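Local coordinates for interferon-activable protein 202 (Mus musculus, PDB 4LNQ) that binds double-stranded DNA without sequence specificity and restrains inflammation by preventing activation of the AIM2 inflammasome, probably by sequestering cytoplasmic DNA, at residues F171-R176 against S190-E195; F126-K131 against F140-N145; I65-Y70 against A83-A88. All coordinates share one frame; numbering follows the deposited sequence.

Interaction 1 (F171-R176 against S190-E195). With nucleotides of chain C.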
loop_
_atom_site.group_PDB
_atom_site.type_symbol
_atom_site.label_atom_id
_atom_site.label_comp_id
_atom_site.label_asym_id
_atom_site.label_seq_id
_atom_site.Cartn_x
_atom_site.Cartn_y
_atom_site.Cartn_z
ATOM N N PHE A 171 19.284 -12.573 10.670
ATOM C CA PHE A 171 19.524 -13.981 10.360
ATOM C C PHE A 171 18.504 -14.462 9.342
ATOM O O PHE A 171 17.292 -14.284 9.527
ATOM C CB PHE A 171 19.375 -14.844 11.607
ATOM C CG PHE A 171 20.332 -14.501 12.714
ATOM C CD1 PHE A 171 20.100 -13.408 13.541
ATOM C CD2 PHE A 171 21.439 -15.306 12.958
ATOM C CE1 PHE A 171 20.970 -13.109 14.580
ATOM C CE2 PHE A 171 22.323 -15.019 13.992
ATOM C CZ PHE A 171 22.093 -13.922 14.811
ATOM N N SER A 172 18.995 -15.075 8.276
ATOM C CA SER A 172 18.130 -15.700 7.285
ATOM C C SER A 172 17.068 -14.743 6.730
ATOM O O SER A 172 15.877 -15.072 6.665
ATOM C CB SER A 172 17.465 -16.954 7.874
ATOM O OG SER A 172 16.848 -17.724 6.856
ATOM N N PHE A 173 17.494 -13.558 6.333
ATOM C CA PHE A 173 16.605 -12.682 5.562
ATOM C C PHE A 173 16.738 -12.979 4.071
ATOM O O PHE A 173 17.760 -13.492 3.629
ATOM C CB PHE A 173 16.920 -11.217 5.838
ATOM C CG PHE A 173 16.171 -10.663 7.014
ATOM C CD1 PHE A 173 16.484 -11.079 8.298
ATOM C CD2 PHE A 173 15.127 -9.751 6.829
ATOM C CE1 PHE A 173 15.798 -10.578 9.402
ATOM C CE2 PHE A 173 14.429 -9.255 7.912
ATOM C CZ PHE A 173 14.771 -9.672 9.212
ATOM N N HIS A 174 15.712 -12.636 3.293
ATOM C CA HIS A 174 15.700 -12.978 1.880
ATOM C C HIS A 174 15.973 -11.731 1.056
ATOM O O HIS A 174 15.299 -10.732 1.220
ATOM C CB HIS A 174 14.333 -13.536 1.477
ATOM C CG HIS A 174 14.007 -14.853 2.095
ATOM N ND1 HIS A 174 13.571 -15.935 1.350
ATOM C CD2 HIS A 174 14.050 -15.276 3.384
ATOM C CE1 HIS A 174 13.365 -16.966 2.155
ATOM N NE2 HIS A 174 13.649 -16.594 3.394
ATOM N N LEU A 175 16.960 -11.802 0.170
ATOM C CA LEU A 175 17.165 -10.746 -0.805
ATOM C C LEU A 175 16.048 -10.754 -1.869
ATOM O O LEU A 175 15.774 -11.774 -2.524
ATOM C CB LEU A 175 18.525 -10.896 -1.477
ATOM C CG LEU A 175 18.853 -9.867 -2.565
ATOM C CD1 LEU A 175 18.871 -8.440 -1.989
ATOM C CD2 LEU A 175 20.174 -10.208 -3.256
ATOM N N ARG A 176 15.404 -9.609 -2.035
ATOM C CA ARG A 176 14.470 -9.434 -3.134
ATOM C C ARG A 176 14.999 -8.299 -3.983
ATOM O O ARG A 176 15.165 -7.196 -3.491
ATOM C CB ARG A 176 13.082 -9.099 -2.608
ATOM C CG ARG A 176 12.541 -10.143 -1.657
ATOM C CD ARG A 176 11.041 -9.990 -1.488
ATOM N NE ARG A 176 10.444 -11.064 -0.698
ATOM C CZ ARG A 176 9.165 -11.077 -0.340
ATOM N NH1 ARG A 176 8.368 -10.091 -0.733
ATOM N NH2 ARG A 176 8.676 -12.078 0.387
ATOM N N SER A 190 13.343 -16.260 9.635
ATOM C CA SER A 190 14.120 -15.046 9.887
ATOM C C SER A 190 14.140 -14.681 11.353
ATOM O O SER A 190 13.190 -14.932 12.090
ATOM C CB SER A 190 13.582 -13.852 9.063
ATOM O OG SER A 190 13.625 -14.169 7.676
ATOM N N PHE A 191 15.241 -14.079 11.778
ATOM C CA PHE A 191 15.362 -13.646 13.157
ATOM C C PHE A 191 16.091 -12.329 13.148
ATOM O O PHE A 191 16.982 -12.086 12.328
ATOM C CB PHE A 191 16.143 -14.667 13.977
ATOM C CG PHE A 191 16.282 -14.305 15.448
ATOM C CD1 PHE A 191 15.176 -14.320 16.291
ATOM C CD2 PHE A 191 17.521 -13.981 15.984
ATOM C CE1 PHE A 191 15.307 -14.008 17.653
ATOM C CE2 PHE A 191 17.670 -13.670 17.339
ATOM C CZ PHE A 191 16.560 -13.681 18.177
ATOM N N ILE A 192 15.711 -11.480 14.075
ATOM C CA ILE A 192 16.207 -10.132 14.071
ATOM C C ILE A 192 16.384 -9.743 15.532
ATOM O O ILE A 192 15.556 -10.086 16.388
ATOM C CB ILE A 192 15.206 -9.231 13.283
ATOM C CG1 ILE A 192 15.757 -7.833 13.064
ATOM C CG2 ILE A 192 13.843 -9.209 13.947
ATOM C CD1 ILE A 192 14.767 -6.938 12.316
ATOM N N LYS A 193 17.502 -9.097 15.828
ATOM C CA LYS A 193 17.784 -8.688 17.188
ATOM C C LYS A 193 18.752 -7.511 17.188
ATOM O O LYS A 193 19.635 -7.429 16.338
ATOM C CB LYS A 193 18.364 -9.870 17.983
ATOM C CG LYS A 193 18.798 -9.498 19.372
ATOM C CD LYS A 193 18.740 -10.648 20.368
ATOM C CE LYS A 193 19.125 -10.140 21.762
ATOM N NZ LYS A 193 18.915 -11.153 22.820
ATOM N N GLY A 194 18.583 -6.589 18.132
ATOM C CA GLY A 194 19.551 -5.518 18.295
ATOM C C GLY A 194 20.848 -6.049 18.899
ATOM O O GLY A 194 20.829 -7.011 19.667
ATOM N N GLU A 195 21.976 -5.434 18.562
ATOM C CA GLU A 195 23.240 -5.797 19.203
ATOM C C GLU A 195 23.791 -4.679 20.092
ATOM O O GLU A 195 24.134 -3.606 19.597
ATOM C CB GLU A 195 24.283 -6.181 18.159
ATOM C CG GLU A 195 25.686 -6.348 18.738
ATOM C CD GLU A 195 26.739 -6.515 17.660
ATOM O OE1 GLU A 195 27.414 -5.516 17.320
ATOM O OE2 GLU A 195 26.889 -7.643 17.148
ATOM P P DA C 6 11.764 -14.538 -1.390
ATOM O OP1 DA C 6 12.745 -15.628 -1.217
ATOM O OP2 DA C 6 11.614 -13.554 -0.273
ATOM O "O5'" DA C 6 12.074 -13.760 -2.752
ATOM C "C5'" DA C 6 12.165 -14.585 -3.923
ATOM C "C4'" DA C 6 11.576 -13.904 -5.150
ATOM O "O4'" DA C 6 10.137 -14.098 -5.168
ATOM C "C3'" DA C 6 11.821 -12.394 -5.276
ATOM O "O3'" DA C 6 12.026 -12.171 -6.675
ATOM C "C2'" DA C 6 10.523 -11.794 -4.732
ATOM C "C1'" DA C 6 9.505 -12.820 -5.223
ATOM N N9 DA C 6 8.271 -12.939 -4.447
ATOM C C8 DA C 6 8.125 -13.006 -3.082
ATOM N N7 DA C 6 6.877 -13.133 -2.693
ATOM C C5 DA C 6 6.154 -13.144 -3.881
ATOM C C6 DA C 6 4.775 -13.258 -4.160
ATOM N N6 DA C 6 3.841 -13.393 -3.212
ATOM N N1 DA C 6 4.391 -13.227 -5.461
ATOM C C2 DA C 6 5.336 -13.101 -6.409
ATOM N N3 DA C 6 6.663 -12.988 -6.272
ATOM C C4 DA C 6 7.003 -13.023 -4.972
ATOM P P DA C 7 12.548 -10.751 -7.188
ATOM O OP1 DA C 7 13.798 -10.969 -7.951
ATOM O OP2 DA C 7 12.536 -9.810 -6.044
ATOM O "O5'" DA C 7 11.417 -10.312 -8.217
ATOM C "C5'" DA C 7 10.978 -11.225 -9.233
ATOM C "C4'" DA C 7 9.695 -10.735 -9.860
ATOM O "O4'" DA C 7 8.593 -10.924 -8.943
ATOM C "C3'" DA C 7 9.684 -9.256 -10.248
ATOM O "O3'" DA C 7 9.073 -9.183 -11.536
ATOM C "C2'" DA C 7 8.829 -8.608 -9.174
ATOM C "C1'" DA C 7 7.865 -9.718 -8.799
ATOM N N9 DA C 7 7.372 -9.660 -7.424
ATOM C C8 DA C 7 8.105 -9.503 -6.274
ATOM N N7 DA C 7 7.381 -9.504 -5.181
ATOM C C5 DA C 7 6.084 -9.680 -5.641
ATOM C C6 DA C 7 4.848 -9.767 -4.977
ATOM N N6 DA C 7 4.711 -9.686 -3.652
ATOM N N1 DA C 7 3.741 -9.942 -5.732
ATOM C C2 DA C 7 3.878 -10.022 -7.060
ATOM N N3 DA C 7 4.983 -9.955 -7.799
ATOM C C4 DA C 7 6.064 -9.780 -7.020
#

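Interaction 2 (F126-K131 against F140-N145)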
loop_
_atom_site.group_PDB
_atom_site.type_symbol
_atom_site.label_atom_id
_atom_site.label_comp_id
_atom_site.label_asym_id
_atom_site.label_seq_id
_atom_site.Cartn_x
_atom_site.Cartn_y
_atom_site.Cartn_z
ATOM N N PHE A 126 24.401 -4.824 11.001
ATOM C CA PHE A 126 24.421 -3.553 10.266
ATOM C C PHE A 126 24.046 -2.347 11.132
ATOM O O PHE A 126 23.208 -2.455 12.028
ATOM C CB PHE A 126 23.446 -3.609 9.082
ATOM C CG PHE A 126 23.622 -4.816 8.189
ATOM C CD1 PHE A 126 23.014 -6.025 8.500
ATOM C CD2 PHE A 126 24.388 -4.730 7.037
ATOM C CE1 PHE A 126 23.180 -7.138 7.685
ATOM C CE2 PHE A 126 24.549 -5.830 6.206
ATOM C CZ PHE A 126 23.947 -7.042 6.535
ATOM N N ALA A 127 24.657 -1.197 10.848
ATOM C CA ALA A 127 24.209 0.068 11.428
ATOM C C ALA A 127 22.783 0.384 10.957
ATOM O O ALA A 127 22.410 0.081 9.817
ATOM C CB ALA A 127 25.159 1.216 11.047
ATOM N N VAL A 128 21.992 0.992 11.836
ATOM C CA VAL A 128 20.624 1.383 11.505
ATOM C C VAL A 128 20.527 2.902 11.340
ATOM O O VAL A 128 20.931 3.659 12.224
ATOM C CB VAL A 128 19.627 0.938 12.592
ATOM C CG1 VAL A 128 18.207 1.450 12.283
ATOM C CG2 VAL A 128 19.640 -0.571 12.736
ATOM N N GLU A 129 19.986 3.347 10.210
ATOM C CA GLU A 129 19.795 4.779 9.988
ATOM C C GLU A 129 18.411 5.217 10.466
ATOM O O GLU A 129 18.242 6.330 10.977
ATOM C CB GLU A 129 19.995 5.138 8.509
ATOM C CG GLU A 129 20.126 6.645 8.260
ATOM C CD GLU A 129 20.436 6.976 6.809
ATOM O OE1 GLU A 129 21.343 6.342 6.221
ATOM O OE2 GLU A 129 19.765 7.874 6.256
ATOM N N LYS A 130 17.426 4.338 10.301
ATOM C CA LYS A 130 16.064 4.634 10.724
ATOM C C LYS A 130 15.232 3.368 10.920
ATOM O O LYS A 130 15.457 2.356 10.255
ATOM C CB LYS A 130 15.362 5.552 9.714
ATOM C CG LYS A 130 14.108 6.220 10.285
ATOM C CD LYS A 130 13.271 6.905 9.210
ATOM C CE LYS A 130 11.938 7.386 9.771
ATOM N NZ LYS A 130 11.072 7.983 8.716
ATOM N N LYS A 131 14.274 3.446 11.843
ATOM C CA LYS A 131 13.306 2.384 12.091
ATOM C C LYS A 131 11.908 2.976 11.964
ATOM O O LYS A 131 11.648 4.070 12.466
ATOM C CB LYS A 131 13.481 1.830 13.499
ATOM C CG LYS A 131 12.527 0.713 13.857
ATOM C CD LYS A 131 12.465 0.540 15.365
ATOM C CE LYS A 131 11.324 -0.371 15.774
ATOM N NZ LYS A 131 10.991 -0.205 17.217
ATOM N N PHE A 140 13.363 -1.143 8.504
ATOM C CA PHE A 140 14.612 -0.532 8.915
ATOM C C PHE A 140 15.349 -0.047 7.693
ATOM O O PHE A 140 15.383 -0.742 6.680
ATOM C CB PHE A 140 15.513 -1.577 9.561
ATOM C CG PHE A 140 15.024 -2.073 10.870
ATOM C CD1 PHE A 140 15.376 -1.426 12.041
ATOM C CD2 PHE A 140 14.232 -3.205 10.937
ATOM C CE1 PHE A 140 14.937 -1.895 13.265
ATOM C CE2 PHE A 140 13.782 -3.669 12.151
ATOM C CZ PHE A 140 14.135 -3.020 13.316
ATOM N N LYS A 141 15.966 1.126 7.784
ATOM C CA LYS A 141 17.008 1.473 6.823
ATOM C C LYS A 141 18.356 1.134 7.448
ATOM O O LYS A 141 18.742 1.732 8.446
ATOM C CB LYS A 141 16.950 2.957 6.450
ATOM C CG LYS A 141 18.113 3.418 5.587
ATOM C CD LYS A 141 17.666 3.780 4.175
ATOM C CE LYS A 141 17.784 5.281 3.909
ATOM N NZ LYS A 141 19.197 5.777 3.919
ATOM N N ILE A 142 19.062 0.159 6.880
ATOM C CA ILE A 142 20.394 -0.189 7.368
ATOM C C ILE A 142 21.450 0.354 6.415
ATOM O O ILE A 142 21.157 0.648 5.250
ATOM C CB ILE A 142 20.576 -1.717 7.572
ATOM C CG1 ILE A 142 20.377 -2.485 6.259
ATOM C CG2 ILE A 142 19.625 -2.208 8.657
ATOM C CD1 ILE A 142 20.810 -3.983 6.321
ATOM N N LYS A 143 22.675 0.508 6.899
ATOM C CA LYS A 143 23.673 1.163 6.079
ATOM C C LYS A 143 25.060 0.715 6.474
ATOM O O LYS A 143 25.246 0.130 7.540
ATOM C CB LYS A 143 23.564 2.678 6.223
ATOM C CG LYS A 143 23.978 3.209 7.593
ATOM C CD LYS A 143 24.043 4.728 7.588
ATOM C CE LYS A 143 24.354 5.281 8.972
ATOM N NZ LYS A 143 24.072 6.755 9.073
ATOM N N ASP A 144 26.019 0.970 5.588
ATOM C CA ASP A 144 27.437 0.866 5.916
ATOM C C ASP A 144 28.181 2.022 5.277
ATOM O O ASP A 144 27.575 3.040 4.922
ATOM C CB ASP A 144 28.058 -0.503 5.535
ATOM C CG ASP A 144 27.853 -0.888 4.060
ATOM O OD1 ASP A 144 27.836 -0.005 3.181
ATOM O OD2 ASP A 144 27.727 -2.103 3.779
ATOM N N ASN A 145 29.493 1.842 5.153
ATOM C CA ASN A 145 30.420 2.781 4.521
ATOM C C ASN A 145 29.915 3.398 3.237
ATOM O O ASN A 145 30.124 4.578 2.977
ATOM C CB ASN A 145 31.689 2.017 4.147
ATOM C CG ASN A 145 32.910 2.625 4.730
ATOM O OD1 ASN A 145 32.890 3.090 5.866
ATOM N ND2 ASN A 145 33.994 2.641 3.959
HETATM O O HOH W 1 26.917 -1.323 8.850
#

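Interaction 3 (I65-Y70 against A83-A88)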
loop_
_atom_site.group_PDB
_atom_site.type_symbol
_atom_site.label_atom_id
_atom_site.label_comp_id
_atom_site.label_asym_id
_atom_site.label_seq_id
_atom_site.Cartn_x
_atom_site.Cartn_y
_atom_site.Cartn_z
ATOM N N ILE A 65 30.666 -31.404 17.662
ATOM C CA ILE A 65 29.550 -32.337 17.595
ATOM C C ILE A 65 29.563 -33.055 16.255
ATOM O O ILE A 65 30.112 -32.559 15.272
ATOM C CB ILE A 65 28.183 -31.611 17.755
ATOM C CG1 ILE A 65 28.081 -30.461 16.768
ATOM C CG2 ILE A 65 28.007 -31.080 19.167
ATOM C CD1 ILE A 65 26.737 -29.695 16.865
ATOM N N THR A 66 28.954 -34.228 16.215
ATOM C CA THR A 66 28.875 -34.987 14.972
ATOM C C THR A 66 27.426 -35.066 14.555
ATOM O O THR A 66 26.586 -35.554 15.313
ATOM C CB THR A 66 29.444 -36.392 15.170
ATOM O OG1 THR A 66 30.812 -36.272 15.558
ATOM C CG2 THR A 66 29.352 -37.228 13.885
ATOM N N ILE A 67 27.135 -34.561 13.357
ATOM C CA ILE A 67 25.772 -34.512 12.874
ATOM C C ILE A 67 25.562 -35.451 11.677
ATOM O O ILE A 67 26.422 -35.581 10.806
ATOM C CB ILE A 67 25.375 -33.077 12.488
ATOM C CG1 ILE A 67 26.196 -32.589 11.287
ATOM C CG2 ILE A 67 25.585 -32.119 13.658
ATOM C CD1 ILE A 67 25.738 -31.239 10.756
ATOM N N SER A 68 24.419 -36.123 11.653
ATOM C CA SER A 68 24.071 -36.980 10.516
ATOM C C SER A 68 22.567 -36.922 10.244
ATOM O O SER A 68 21.789 -36.543 11.118
ATOM C CB SER A 68 24.503 -38.426 10.778
ATOM O OG SER A 68 23.965 -38.885 11.998
ATOM N N LYS A 69 22.171 -37.323 9.038
ATOM C CA LYS A 69 20.775 -37.261 8.606
ATOM C C LYS A 69 20.243 -35.854 8.749
ATOM O O LYS A 69 19.100 -35.655 9.154
ATOM C CB LYS A 69 19.911 -38.271 9.372
ATOM C CG LYS A 69 20.306 -39.712 9.059
ATOM C CD LYS A 69 19.421 -40.738 9.756
ATOM C CE LYS A 69 19.766 -42.151 9.269
ATOM N NZ LYS A 69 18.979 -43.222 9.942
ATOM N N TYR A 70 21.111 -34.885 8.458
ATOM C CA TYR A 70 20.730 -33.471 8.379
ATOM C C TYR A 70 20.395 -33.147 6.925
ATOM O O TYR A 70 20.608 -33.972 6.028
ATOM C CB TYR A 70 21.882 -32.565 8.856
ATOM C CG TYR A 70 23.149 -32.700 8.025
ATOM C CD1 TYR A 70 24.062 -33.716 8.277
ATOM C CD2 TYR A 70 23.433 -31.797 6.995
ATOM C CE1 TYR A 70 25.228 -33.845 7.518
ATOM C CE2 TYR A 70 24.575 -31.918 6.232
ATOM C CZ TYR A 70 25.477 -32.936 6.503
ATOM O OH TYR A 70 26.609 -33.057 5.741
ATOM N N ALA A 83 17.431 -35.884 12.485
ATOM C CA ALA A 83 18.894 -35.896 12.587
ATOM C C ALA A 83 19.413 -36.618 13.833
ATOM O O ALA A 83 18.705 -36.742 14.836
ATOM C CB ALA A 83 19.450 -34.480 12.541
ATOM N N THR A 84 20.651 -37.106 13.741
ATOM C CA THR A 84 21.396 -37.611 14.894
ATOM C C THR A 84 22.552 -36.651 15.172
ATOM O O THR A 84 23.316 -36.289 14.265
ATOM C CB THR A 84 21.958 -39.031 14.647
ATOM O OG1 THR A 84 20.873 -39.956 14.550
ATOM C CG2 THR A 84 22.882 -39.460 15.793
ATOM N N VAL A 85 22.653 -36.206 16.421
ATOM C CA VAL A 85 23.700 -35.275 16.818
ATOM C C VAL A 85 24.333 -35.787 18.100
ATOM O O VAL A 85 23.642 -35.987 19.101
ATOM C CB VAL A 85 23.133 -33.871 17.056
ATOM C CG1 VAL A 85 24.239 -32.901 17.433
ATOM C CG2 VAL A 85 22.371 -33.375 15.811
ATOM N N SER A 86 25.644 -36.019 18.075
ATOM C CA SER A 86 26.341 -36.496 19.272
ATOM C C SER A 86 27.610 -35.694 19.485
ATOM O O SER A 86 28.119 -35.080 18.543
ATOM C CB SER A 86 26.687 -37.979 19.138
ATOM O OG SER A 86 27.522 -38.190 18.015
ATOM N N GLU A 87 28.116 -35.695 20.718
ATOM C CA GLU A 87 29.379 -35.039 21.014
ATOM C C GLU A 87 30.480 -35.790 20.293
ATOM O O GLU A 87 30.468 -37.025 20.259
ATOM C CB GLU A 87 29.648 -35.044 22.516
ATOM C CG GLU A 87 28.639 -34.255 23.324
ATOM C CD GLU A 87 28.831 -34.436 24.818
ATOM O OE1 GLU A 87 29.803 -35.114 25.218
ATOM O OE2 GLU A 87 28.007 -33.905 25.593
ATOM N N ALA A 88 31.419 -35.049 19.712
ATOM C CA ALA A 88 32.508 -35.658 18.964
ATOM C C ALA A 88 33.539 -36.269 19.909
ATOM O O ALA A 88 33.757 -35.768 21.014
ATOM C CB ALA A 88 33.163 -34.639 18.058
HETATM O O HOH W 2 25.770 -37.969 13.883
#

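Interaction 1 (F171-R176 against S190-E195)
Phe171 and Phe191 face each other as an antiparallel hydrogen-bonded pair, and two backbone bonds prove the register: Phe171 N to Phe191 O at 2.9 Å, in the carbonyl plane, and Phe191 N to Phe171 O at 3.1 Å. Their side chains run alongside one another in the same direction. With Phe191 CG anti to the backbone N (chi1 -178°) and Phe171 CG anti to its carbonyl carbon, the two rings are brought together obliquely, planes at 54°, with Phe171 CD1 3.6 Å from Phe191 CD2 at the edge of the Phe191 ring. His36, an experimentally established site for interaction with TP53BP1, packs its ring against Phe171.

At Ser172 the chain turns a corner, and Ser190 OG bonds Ser172 O at 2.6 Å, approaching from above the carbonyl plane; the same hydroxyl oxygen also meets Gly187 N. Beyond the corner, Ser190 CB lies over one face of the Phe173 ring, a CH-pi contact 4.2 Å from the centroid, while Phe191 O and Ile192 CB sit at that ring's edge.

The strand then reaches DNA. His174 ND1 gives a fairly straight bond (161°) to OP1 of DA6 of chain C, 2.7 Å long and in the imidazole plane. Arg176, extended from CG to NE, takes the other phosphate oxygen: NE is 2.8 Å from OP2, supplemented weakly by NH2, while C8 of the adenine lies over the guanidinium face. Two side chains thus divide one phosphate, an arrangement characteristic of backbone-directed, non-specific duplex recognition by an OB-fold HIN domain.

Interaction 2 (F126-K131 against F140-N145)
A classic beta bulge interrupts the antiparallel hairpin of strands 121-133 and 138-143: Glu129 and Lys130 both face Lys141, and the register shifts by one. Lys141 O accepts Glu129 N at 2.7 Å, nearly along the C=O axis, and Lys130 N only weakly at 3.5 Å. The bulge turns Glu129 toward the other strand, its side chain running alongside that of Lys141, whose chain bends at chi2, chi3 and chi4 until NZ stands 3.2 Å from both OE1 and OE2 of Glu129, two weak bonds within a salt bridge. The Lys143 side chain crosses that of Glu129 at about a right angle, with CD 3.4 Å from Glu129 OE1 and NZ in a long salt bridge to the same OE1 at 4.0 Å. A methionine in place of Lys143 would probably leave Glu129 with Lys141 as its one cationic partner in this network.

The other face of the hairpin belongs to the hydrophobic interior of an OB-type beta barrel, where Leu168 and Val151 of neighbouring strands cover Phe140. Ile142 puts CG1 between the backbone N and the carbonyl carbon (chi1 60°), directing CD1 over one face of the Phe126 ring, 3.7 Å from its centroid. Val128 CG1 touches the edge of the Phe140 ring, and Lys131 lies alongside that ring, CG to CE1 3.6 Å. Within the Ala127-Lys143 pair, Lys143 N bonds Ala127 O directly, while a water bridges Ala127 N and Lys143 O, accepting from the first and donating to the second.

Interaction 3 (I65-Y70 against A83-A88)
Thr84 O is gripped by two donors: Ser68 N, in the carbonyl plane at 2.8 Å, and a water that donates to it at 3.0 Å. That water also lies 2.8 Å from Ser68 OG, bridging the side chain of one strand to the backbone of the other. Ser68 OG occupies the position between its backbone N and carbonyl carbon (chi1 54°), which sets it against Thr84 CB at 3.3 Å. Thr84 N returns a bond to Ser68 O, closing this hydrogen-bonded pair.

Two residues along, Thr66 and Ser86 repeat the pattern. Thr66 N meets Ser86 O at 2.6 Å with an N-H...O angle of 169°, and Ser86 N bonds back to Thr66 O. Thr66 CB faces Ser86 OG, but its hydroxyl finds its polar partner elsewhere, at Thr15 OG1 of strand 14-21; Ala88 CB packs against that same Thr66 hydroxyl.

The regular antiparallel register, with strand axes at 165°, adds strand 84-87 to the edge of strand 64-73 in the first of the two OB folds that make up a HIN domain. Thr66, Ser68, Thr84 and Ser86 share one face, Ile67 and Val85 the other. There Ile67 and Val85 form a non-hydrogen-bonded pair whose side chains run side by side, Ile67 CG2 lying 4.1 Å from Val85 CG2. Ile65 crosses Val85 obliquely, its CD1 reaching Val85 CG1 at 4.1 Å. Ile79 of strand 76-79 touches both Ile67 and Val85 on this aliphatic side, while Ala83 CB packs against Ser68 O just before strand 84-87 begins.

From the N terminus, interaction 3 comes first, closing a loop of 12 residues that includes strand 76-79 and joining strand 84-87 to strand 64-73 in the N-terminal sheet. Interaction 2 follows, closing the short hairpin of strands 121-133 and 138-143; interaction 1 then closes the 13 residues between 176 and 190, which include strand 183-185. The three are in series, neither nested nor crossed. Interactions 1 and 2 share the second sheet, where strands 121-133 and 168-176 are neighbours, and they touch: Ile192 CD1 lies 3.4 Å from Phe140 CE2. Interaction 3 stands apart, its centre about 37 Å from that of interaction 2, across the chain's centre.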